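Local coordinates for protein methionine gamma-lyase (PDB 1E5E) that belongs to the Cys/Met metabolism family of PLP-dependent enzymes and is built as an assembly of four chains, at residues D107-G112 and E363-T368; N133-G138 and T160-D165; I164-V169 and T193-F198. All blocks are in the same frame, centred on the assembly; numbering follows the deposited sequence.

Interaction 1. Residues D107-G112 and E363-T368; sequences DECLYG and EAAGIT. With PPJ (N-(hydroxy{3-hydroxy-2-methyl-5-[(phosphonooxy)methyl]pyridin-4-yl}methyl)norvaline), chain C.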
loop_
_atom_site.group_PDB
_atom_site.type_symbol
_atom_site.label_atom_id
_atom_site.label_comp_id
_atom_site.label_asym_id
_atom_site.label_seq_id
_atom_site.Cartn_x
_atom_site.Cartn_y
_atom_site.Cartn_z
ATOM N N ASP A 107 7.728 -36.778 -7.755
ATOM C CA ASP A 107 9.039 -36.832 -8.403
ATOM C C ASP A 107 9.954 -36.520 -7.224
ATOM O O ASP A 107 9.537 -35.742 -6.348
ATOM C CB ASP A 107 9.272 -35.854 -9.519
ATOM C CG ASP A 107 10.551 -36.146 -10.300
ATOM O OD1 ASP A 107 11.625 -35.704 -9.835
ATOM O OD2 ASP A 107 10.452 -36.816 -11.355
ATOM N N GLU A 108 11.113 -37.142 -7.209
ATOM C CA GLU A 108 12.088 -36.855 -6.165
ATOM C C GLU A 108 12.789 -35.538 -6.376
ATOM O O GLU A 108 13.446 -35.101 -5.425
ATOM C CB GLU A 108 13.168 -37.970 -6.167
ATOM C CG GLU A 108 13.954 -38.044 -7.464
ATOM C CD GLU A 108 15.023 -39.144 -7.498
ATOM O OE1 GLU A 108 15.783 -39.409 -6.540
ATOM O OE2 GLU A 108 15.214 -39.678 -8.605
ATOM N N CYS A 109 12.801 -34.966 -7.591
ATOM C CA CYS A 109 13.503 -33.680 -7.686
ATOM C C CYS A 109 12.490 -32.543 -7.580
ATOM O O CYS A 109 11.901 -32.164 -8.618
ATOM C CB CYS A 109 14.322 -33.518 -8.964
ATOM S SG CYS A 109 15.380 -32.039 -8.942
ATOM N N LEU A 110 12.331 -31.991 -6.403
ATOM C CA LEU A 110 11.408 -30.911 -6.132
ATOM C C LEU A 110 12.153 -29.773 -5.417
ATOM O O LEU A 110 13.252 -29.891 -4.841
ATOM C CB LEU A 110 10.354 -31.352 -5.114
ATOM C CG LEU A 110 9.543 -32.621 -5.309
ATOM C CD1 LEU A 110 8.609 -32.893 -4.148
ATOM C CD2 LEU A 110 8.757 -32.508 -6.628
ATOM N N TYR A 111 11.409 -28.679 -5.420
ATOM C CA TYR A 111 11.837 -27.575 -4.537
ATOM C C TYR A 111 12.087 -28.128 -3.143
ATOM O O TYR A 111 11.263 -28.863 -2.612
ATOM C CB TYR A 111 10.731 -26.522 -4.521
ATOM C CG TYR A 111 11.021 -25.396 -3.575
ATOM C CD1 TYR A 111 12.270 -24.763 -3.570
ATOM C CD2 TYR A 111 10.060 -24.959 -2.685
ATOM C CE1 TYR A 111 12.532 -23.728 -2.713
ATOM C CE2 TYR A 111 10.292 -23.902 -1.823
ATOM C CZ TYR A 111 11.529 -23.296 -1.842
ATOM O OH TYR A 111 11.736 -22.234 -0.977
ATOM N N GLY A 112 13.138 -27.689 -2.477
ATOM C CA GLY A 112 13.419 -28.185 -1.139
ATOM C C GLY A 112 12.265 -28.219 -0.150
ATOM O O GLY A 112 12.022 -29.280 0.461
ATOM N N GLU A 363 21.724 -35.708 -3.728
ATOM C CA GLU A 363 22.628 -36.356 -4.683
ATOM C C GLU A 363 21.911 -37.331 -5.590
ATOM O O GLU A 363 22.129 -37.266 -6.803
ATOM C CB GLU A 363 23.830 -36.979 -3.969
ATOM C CG GLU A 363 24.723 -35.832 -3.490
ATOM C CD GLU A 363 25.839 -36.350 -2.617
ATOM O OE1 GLU A 363 25.959 -37.585 -2.463
ATOM O OE2 GLU A 363 26.640 -35.554 -2.102
ATOM N N ALA A 364 20.964 -38.087 -5.065
ATOM C CA ALA A 364 20.182 -38.993 -5.911
ATOM C C ALA A 364 19.379 -38.264 -6.980
ATOM O O ALA A 364 19.204 -38.750 -8.098
ATOM C CB ALA A 364 19.270 -39.832 -5.018
ATOM N N ALA A 365 18.964 -37.028 -6.711
ATOM C CA ALA A 365 18.149 -36.244 -7.614
ATOM C C ALA A 365 19.016 -35.382 -8.516
ATOM O O ALA A 365 18.514 -34.566 -9.283
ATOM C CB ALA A 365 17.136 -35.371 -6.860
ATOM N N GLY A 366 20.336 -35.567 -8.424
ATOM C CA GLY A 366 21.282 -34.894 -9.269
ATOM C C GLY A 366 21.673 -33.527 -8.746
ATOM O O GLY A 366 22.284 -32.766 -9.505
ATOM N N ILE A 367 21.281 -33.203 -7.526
ATOM C CA ILE A 367 21.695 -31.897 -6.982
ATOM C C ILE A 367 23.090 -32.099 -6.423
ATOM O O ILE A 367 23.210 -32.771 -5.394
ATOM C CB ILE A 367 20.697 -31.350 -5.952
ATOM C CG1 ILE A 367 19.377 -31.158 -6.763
ATOM C CG2 ILE A 367 21.135 -30.018 -5.379
ATOM C CD1 ILE A 367 18.195 -31.182 -5.806
ATOM N N THR A 368 24.138 -31.638 -7.073
ATOM C CA THR A 368 25.508 -31.815 -6.594
ATOM C C THR A 368 25.873 -30.566 -5.807
ATOM O O THR A 368 25.274 -29.524 -6.089
ATOM C CB THR A 368 26.505 -31.952 -7.753
ATOM O OG1 THR A 368 26.833 -30.671 -8.347
ATOM C CG2 THR A 368 25.934 -32.761 -8.926
HETATM N N1 PPJ C . 7.232 -24.160 -5.934
HETATM C C2 PPJ C . 8.391 -23.878 -6.564
HETATM C C6 PPJ C . 7.001 -23.721 -4.664
HETATM C C2A PPJ C . 8.922 -24.596 -7.649
HETATM C C3 PPJ C . 9.242 -22.966 -5.906
HETATM O O3 PPJ C . 10.415 -22.816 -6.463
HETATM C C4 PPJ C . 8.914 -22.347 -4.696
HETATM C C4A PPJ C . 9.858 -21.447 -4.118
HETATM C C5 PPJ C . 7.785 -22.768 -3.994
HETATM N N PPJ C . 11.182 -21.498 -4.357
HETATM C C5A PPJ C . 7.252 -22.103 -2.843
HETATM O OP4 PPJ C . 6.709 -20.990 -3.209
HETATM P P PPJ C . 6.735 -19.882 -2.065
HETATM O OP1 PPJ C . 5.934 -18.649 -2.681
HETATM O OP2 PPJ C . 8.216 -19.518 -1.742
HETATM O OP3 PPJ C . 6.011 -20.384 -0.739
HETATM C CA PPJ C . 12.092 -20.596 -3.891
HETATM C CB PPJ C . 12.081 -20.128 -2.497
HETATM C C PPJ C . 13.422 -20.848 -4.345
HETATM C CG PPJ C . 12.413 -21.017 -1.355
HETATM C CD PPJ C . 13.775 -20.737 -0.926
HETATM O O PPJ C . 13.620 -21.901 -5.053
HETATM O OXT PPJ C . 14.289 -19.880 -4.480
HETATM O O HOH W 1 17.712 -41.198 -8.760
#

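Interaction 2. Residues N133-G138 and T160-D165; sequences NTAIPG and TLKIID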
loop_
_atom_site.group_PDB
_atom_site.type_symbol
_atom_site.label_atom_id
_atom_site.label_comp_id
_atom_site.label_asym_id
_atom_site.label_seq_id
_atom_site.Cartn_x
_atom_site.Cartn_y
_atom_site.Cartn_z
ATOM N N ASN A 133 11.610 -41.222 -9.915
ATOM C CA ASN A 133 12.020 -40.404 -11.054
ATOM C C ASN A 133 10.862 -40.534 -12.043
ATOM O O ASN A 133 10.761 -41.518 -12.809
ATOM C CB ASN A 133 13.347 -40.782 -11.707
ATOM C CG ASN A 133 13.838 -39.775 -12.739
ATOM O OD1 ASN A 133 13.038 -38.960 -13.197
ATOM N ND2 ASN A 133 15.128 -39.769 -13.096
ATOM N N THR A 134 9.955 -39.533 -12.051
ATOM C CA THR A 134 8.799 -39.678 -12.953
ATOM C C THR A 134 9.235 -39.452 -14.394
ATOM O O THR A 134 8.473 -39.760 -15.297
ATOM C CB THR A 134 7.658 -38.700 -12.640
ATOM O OG1 THR A 134 8.206 -37.374 -12.867
ATOM C CG2 THR A 134 7.178 -38.847 -11.206
ATOM N N ALA A 135 10.439 -38.975 -14.687
ATOM C CA ALA A 135 10.950 -38.798 -16.030
ATOM C C ALA A 135 11.287 -40.140 -16.679
ATOM O O ALA A 135 11.344 -40.224 -17.910
ATOM C CB ALA A 135 12.168 -37.889 -16.064
ATOM N N ILE A 136 11.421 -41.200 -15.906
ATOM C CA ILE A 136 11.711 -42.541 -16.403
ATOM C C ILE A 136 10.497 -43.404 -16.671
ATOM O O ILE A 136 9.719 -43.779 -15.798
ATOM C CB ILE A 136 12.623 -43.262 -15.369
ATOM C CG1 ILE A 136 13.885 -42.403 -15.252
ATOM C CG2 ILE A 136 12.916 -44.690 -15.821
ATOM C CD1 ILE A 136 14.969 -42.843 -14.333
ATOM N N PRO A 137 10.314 -43.794 -17.934
ATOM C CA PRO A 137 9.240 -44.681 -18.342
ATOM C C PRO A 137 9.064 -45.823 -17.361
ATOM O O PRO A 137 10.025 -46.462 -16.924
ATOM C CB PRO A 137 9.745 -45.233 -19.663
ATOM C CG PRO A 137 10.646 -44.185 -20.228
ATOM C CD PRO A 137 11.219 -43.441 -19.057
ATOM N N GLY A 138 7.823 -46.089 -16.967
ATOM C CA GLY A 138 7.460 -47.133 -16.035
ATOM C C GLY A 138 7.460 -46.811 -14.555
ATOM O O GLY A 138 6.668 -47.368 -13.775
ATOM N N THR A 160 17.452 -28.815 -10.902
ATOM C CA THR A 160 18.212 -29.391 -12.032
ATOM C C THR A 160 17.685 -29.112 -13.431
ATOM O O THR A 160 18.408 -29.220 -14.433
ATOM C CB THR A 160 18.327 -30.903 -11.809
ATOM O OG1 THR A 160 17.011 -31.447 -11.958
ATOM C CG2 THR A 160 18.785 -31.189 -10.355
ATOM N N LEU A 161 16.441 -28.654 -13.575
ATOM C CA LEU A 161 15.742 -28.367 -14.789
ATOM C C LEU A 161 15.470 -29.648 -15.586
ATOM O O LEU A 161 15.222 -29.649 -16.791
ATOM C CB LEU A 161 16.432 -27.314 -15.669
ATOM C CG LEU A 161 16.864 -26.028 -14.930
ATOM C CD1 LEU A 161 17.501 -25.019 -15.876
ATOM C CD2 LEU A 161 15.674 -25.435 -14.169
ATOM N N LYS A 162 15.327 -30.762 -14.854
ATOM C CA LYS A 162 15.014 -32.043 -15.480
ATOM C C LYS A 162 13.653 -31.904 -16.176
ATOM O O LYS A 162 12.750 -31.313 -15.578
ATOM C CB LYS A 162 15.022 -33.215 -14.529
ATOM C CG LYS A 162 14.413 -34.524 -15.016
ATOM C CD LYS A 162 14.432 -35.568 -13.891
ATOM C CE LYS A 162 13.488 -35.237 -12.742
ATOM N NZ LYS A 162 13.313 -36.504 -11.902
ATOM N N ILE A 163 13.532 -32.413 -17.397
ATOM C CA ILE A 163 12.250 -32.304 -18.072
ATOM C C ILE A 163 11.418 -33.548 -17.850
ATOM O O ILE A 163 11.973 -34.631 -17.890
ATOM C CB ILE A 163 12.443 -32.131 -19.612
ATOM C CG1 ILE A 163 13.364 -30.937 -19.857
ATOM C CG2 ILE A 163 11.119 -32.005 -20.339
ATOM C CD1 ILE A 163 12.819 -29.601 -19.422
ATOM N N ILE A 164 10.120 -33.419 -17.632
ATOM C CA ILE A 164 9.293 -34.599 -17.426
ATOM C C ILE A 164 8.252 -34.612 -18.521
ATOM O O ILE A 164 7.630 -33.586 -18.785
ATOM C CB ILE A 164 8.635 -34.629 -16.052
ATOM C CG1 ILE A 164 9.707 -34.765 -14.946
ATOM C CG2 ILE A 164 7.580 -35.757 -15.965
ATOM C CD1 ILE A 164 9.133 -34.258 -13.641
ATOM N N ASP A 165 8.080 -35.751 -19.168
ATOM C CA ASP A 165 7.039 -35.959 -20.160
ATOM C C ASP A 165 5.696 -36.105 -19.448
ATOM O O ASP A 165 5.304 -37.160 -18.961
ATOM C CB ASP A 165 7.369 -37.212 -20.986
ATOM C CG ASP A 165 6.327 -37.459 -22.047
ATOM O OD1 ASP A 165 5.179 -36.990 -21.983
ATOM O OD2 ASP A 165 6.670 -38.200 -22.989
HETATM O O HOH W 2 7.471 -39.251 -17.701
HETATM O O HOH W 3 10.237 -37.853 -19.333
#

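Interaction 3. Residues I164-V169 and T193-F198; sequences IDMERV and TNPVDF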
loop_
_atom_site.group_PDB
_atom_site.type_symbol
_atom_site.label_atom_id
_atom_site.label_comp_id
_atom_site.label_asym_id
_atom_site.label_seq_id
_atom_site.Cartn_x
_atom_site.Cartn_y
_atom_site.Cartn_z
ATOM N N ILE A 164 10.120 -33.419 -17.632
ATOM C CA ILE A 164 9.293 -34.599 -17.426
ATOM C C ILE A 164 8.252 -34.612 -18.521
ATOM O O ILE A 164 7.630 -33.586 -18.785
ATOM C CB ILE A 164 8.635 -34.629 -16.052
ATOM C CG1 ILE A 164 9.707 -34.765 -14.946
ATOM C CG2 ILE A 164 7.580 -35.757 -15.965
ATOM C CD1 ILE A 164 9.133 -34.258 -13.641
ATOM N N ASP A 165 8.080 -35.751 -19.168
ATOM C CA ASP A 165 7.039 -35.959 -20.160
ATOM C C ASP A 165 5.696 -36.105 -19.448
ATOM O O ASP A 165 5.304 -37.160 -18.961
ATOM C CB ASP A 165 7.369 -37.212 -20.986
ATOM C CG ASP A 165 6.327 -37.459 -22.047
ATOM O OD1 ASP A 165 5.179 -36.990 -21.983
ATOM O OD2 ASP A 165 6.670 -38.200 -22.989
ATOM N N MET A 166 4.969 -34.992 -19.391
ATOM C CA MET A 166 3.700 -34.872 -18.692
ATOM C C MET A 166 2.593 -35.736 -19.287
ATOM O O MET A 166 1.853 -36.357 -18.515
ATOM C CB MET A 166 3.203 -33.407 -18.673
ATOM C CG MET A 166 4.079 -32.517 -17.805
ATOM S SD MET A 166 3.431 -30.865 -17.494
ATOM C CE MET A 166 3.665 -30.107 -19.085
ATOM N N GLU A 167 2.507 -35.750 -20.612
ATOM C CA GLU A 167 1.467 -36.600 -21.197
ATOM C C GLU A 167 1.631 -38.069 -20.764
ATOM O O GLU A 167 0.658 -38.710 -20.361
ATOM C CB GLU A 167 1.450 -36.516 -22.705
ATOM C CG GLU A 167 0.221 -37.220 -23.263
ATOM C CD GLU A 167 -0.023 -36.823 -24.695
ATOM O OE1 GLU A 167 0.723 -35.994 -25.276
ATOM O OE2 GLU A 167 -1.026 -37.311 -25.247
ATOM N N ARG A 168 2.878 -38.534 -20.770
ATOM C CA ARG A 168 3.184 -39.879 -20.356
ATOM C C ARG A 168 2.843 -40.149 -18.897
ATOM O O ARG A 168 2.242 -41.192 -18.615
ATOM C CB ARG A 168 4.665 -40.273 -20.517
ATOM C CG ARG A 168 4.727 -41.814 -20.494
ATOM C CD ARG A 168 6.107 -42.324 -20.898
ATOM N NE ARG A 168 7.063 -41.962 -19.841
ATOM C CZ ARG A 168 8.119 -41.194 -20.161
ATOM N NH1 ARG A 168 8.309 -40.753 -21.408
ATOM N NH2 ARG A 168 8.947 -40.883 -19.177
ATOM N N VAL A 169 3.252 -39.226 -18.022
ATOM C CA VAL A 169 2.974 -39.383 -16.613
ATOM C C VAL A 169 1.457 -39.414 -16.423
ATOM O O VAL A 169 0.959 -40.215 -15.629
ATOM C CB VAL A 169 3.639 -38.260 -15.798
ATOM C CG1 VAL A 169 3.120 -38.166 -14.365
ATOM C CG2 VAL A 169 5.169 -38.398 -15.791
ATOM N N THR A 193 3.855 -22.733 -20.520
ATOM C CA THR A 193 3.151 -24.003 -20.498
ATOM C C THR A 193 1.785 -23.940 -19.850
ATOM O O THR A 193 1.617 -23.320 -18.805
ATOM C CB THR A 193 3.985 -25.038 -19.686
ATOM O OG1 THR A 193 5.237 -25.299 -20.370
ATOM C CG2 THR A 193 3.266 -26.382 -19.655
ATOM N N ASN A 194 0.841 -24.664 -20.395
ATOM C CA ASN A 194 -0.472 -24.888 -19.775
ATOM C C ASN A 194 -0.540 -26.397 -19.551
ATOM O O ASN A 194 -0.967 -27.187 -20.409
ATOM C CB ASN A 194 -1.614 -24.446 -20.690
ATOM C CG ASN A 194 -1.681 -22.939 -20.850
ATOM O OD1 ASN A 194 -2.215 -22.415 -21.840
ATOM N ND2 ASN A 194 -1.143 -22.150 -19.914
ATOM N N PRO A 195 -0.104 -26.897 -18.400
ATOM C CA PRO A 195 -0.034 -28.318 -18.154
ATOM C C PRO A 195 -1.335 -29.068 -18.352
ATOM O O PRO A 195 -1.229 -30.247 -18.770
ATOM C CB PRO A 195 0.531 -28.465 -16.747
ATOM C CG PRO A 195 1.199 -27.124 -16.486
ATOM C CD PRO A 195 0.461 -26.097 -17.275
ATOM N N VAL A 196 -2.519 -28.491 -18.213
ATOM C CA VAL A 196 -3.773 -29.177 -18.452
ATOM C C VAL A 196 -3.869 -29.656 -19.902
ATOM O O VAL A 196 -4.600 -30.612 -20.121
ATOM C CB VAL A 196 -5.051 -28.370 -18.146
ATOM C CG1 VAL A 196 -5.040 -27.927 -16.674
ATOM C CG2 VAL A 196 -5.174 -27.156 -19.075
ATOM N N ASP A 197 -3.164 -29.047 -20.862
ATOM C CA ASP A 197 -3.139 -29.469 -22.231
ATOM C C ASP A 197 -2.670 -30.936 -22.337
ATOM O O ASP A 197 -2.907 -31.599 -23.346
ATOM C CB ASP A 197 -2.175 -28.661 -23.105
ATOM C CG ASP A 197 -2.622 -27.235 -23.382
ATOM O OD1 ASP A 197 -3.816 -26.938 -23.197
ATOM O OD2 ASP A 197 -1.756 -26.421 -23.764
ATOM N N PHE A 198 -1.844 -31.392 -21.402
ATOM C CA PHE A 198 -1.254 -32.708 -21.363
ATOM C C PHE A 198 -1.981 -33.716 -20.488
ATOM O O PHE A 198 -1.513 -34.874 -20.403
ATOM C CB PHE A 198 0.240 -32.592 -20.939
ATOM C CG PHE A 198 0.899 -31.678 -21.962
ATOM C CD1 PHE A 198 1.368 -32.125 -23.174
ATOM C CD2 PHE A 198 1.006 -30.332 -21.669
ATOM C CE1 PHE A 198 1.941 -31.242 -24.079
ATOM C CE2 PHE A 198 1.574 -29.448 -22.558
ATOM C CZ PHE A 198 2.048 -29.893 -23.773
#

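Interaction 1. Residues D107-G112 and E363-T368
Cys109 carries SG anti to its backbone N (chi1 -171°), whereas Glu108 sets CG between its N and carbonyl carbon (chi1 62°) and runs on extended; both point at the turn that ends helix 359-364. Two small motifs present these groups. Asp107 OD1 accepts from Cys109 N at 2.6 Å, an Asx turn at the end of strand 103-107, and Gly366, with positive phi, closes the helix in a Schellman motif, Gly366 N bonding Glu363 O at 3.0 Å. Ala365 is the hub: its methyl CB lies 4.0 Å from Cys109 CB and also meets the carbonyl oxygen and CG of Glu108. Beside it, Cys109 SG packs on Ile367 CD1 at 4.3 Å. The polar link is indirect, one water donating to both Glu108 OE2 and Ala364 O. The contact thus joins the loop before helix 112-124 to the helix end of the C-terminal part of this PLP-enzyme fold. That loop also carries Tyr111 of the ligand pocket, whose backbone N bonds Glu154 OE2. The Tyr111 ring has atom N of PPJ, not the pyridine N1, over one face, 3.0 Å above its plane, and Tyr111 OH is covalently joined to CG of PPJ at 1.4 Å.

Interaction 2. Residues N133-G138 and T160-D165
Asn133 and Lys162 meet through a single oxygen. Asn133 OD1 accepts from Lys162 NZ at 2.8 Å, the ammonium standing well above the amide plane (68° out of it), and from Ala135 N at 3.0 Å, which arrives from the opposite face. The second bond makes an Asx turn, and the two together hold the carboxamide from both sides. Lys162 gets there by a bend at chi3 (68°) that swings CE round, and its NZ also forms a salt bridge with Asp107. Thr134, next along, places OG1 3.3 Å from Ile164 CD1; the polar demand of that hydroxyl is met by Asp107 OD2. At the same residue Thr134 O takes a bond from a water that also donates to Asp165 O. Here the chain is inside a type I beta turn, Asn133 to Ile136, in the loop that joins strand 128-132, at the sheet edge of the PLP-enzyme fold, to helix 139-143. Ala135, the third residue of the turn, points its CB at the other segment: CB lies 3.7 Å from Ile163 O and 4.1 Å from Ile164 CG1, and it also rests on Lys162 CD. A second water accepts from Asp165 N and donates to Ala135 O, bridging the two backbones. Ile136 N closes the turn on Asn133 O at 3.2 Å.

Interaction 3. Residues I164-V169 and T193-F198
Met166 and Phe198 cross one another at a slant, and the rest of the contact is arranged about that pair. Met166 sends its chain out from the first turn of helix 166-174, the helix of a beta-alpha-beta crossover between the parallel strands 148-154 and 180-184, and bends at chi3 (-73°), which directs CE to Phe198 CD2, 3.7 Å away, in an approach oblique to the ring. Nearer the backbone, Met166 CB lies 3.8 Å from Phe198 CB, so the two side chains touch both at their bases and beyond. The same methyl CE faces Thr193 CG2 tip to tip at 3.8 Å, while the methionine and Pro195 side chains slant across each other, SD lying 3.8 Å from Pro195 CB. Glu167 takes a different stance: its CB comes to the edge of the Phe198 ring, near the ring plane, and its CA makes a CA-H...O contact with Phe198 O at 3.5 Å, nearly straight with 163° at the hydrogen. Asp165 is the N-cap, its OD1 accepting from Arg168 N at 3.0 Å. Thr193 OG1 is hydrogen-bonded to Gln304 O, and Met166 N to Gln304 OE1, tying both segments to the same residue of helix 298-304. Phe198 also lies on Lys303 and Gln304, so the 3-10 segment 195-198 packs against helices 166-174 and 298-304 and, through Pro195, strand 202-206 of the seven-stranded sheet.

In the fold
From the N terminus, the chain enters interaction 1 at 107-112, at the end of strand 103-107, and returns to it only at 363-368, so this contact closes a loop of about 250 residues. Interactions 2 and 3 both nest within that loop. Interaction 2 closes a short loop, holding helix 139-143 and strand 148-154, between the segments that follow strands 128-132 and 148-154; interaction 3 follows on directly, sharing Ile164 and Asp165, and closes another that spans helix 166-174 and strand 180-184. Cys109 SG of interaction 1 packs on Thr160 of interaction 2, and Arg168 of interaction 3 on Pro137. The series joins the seven-stranded sheet's connections to one another and, through interaction 1, to the chain's later part.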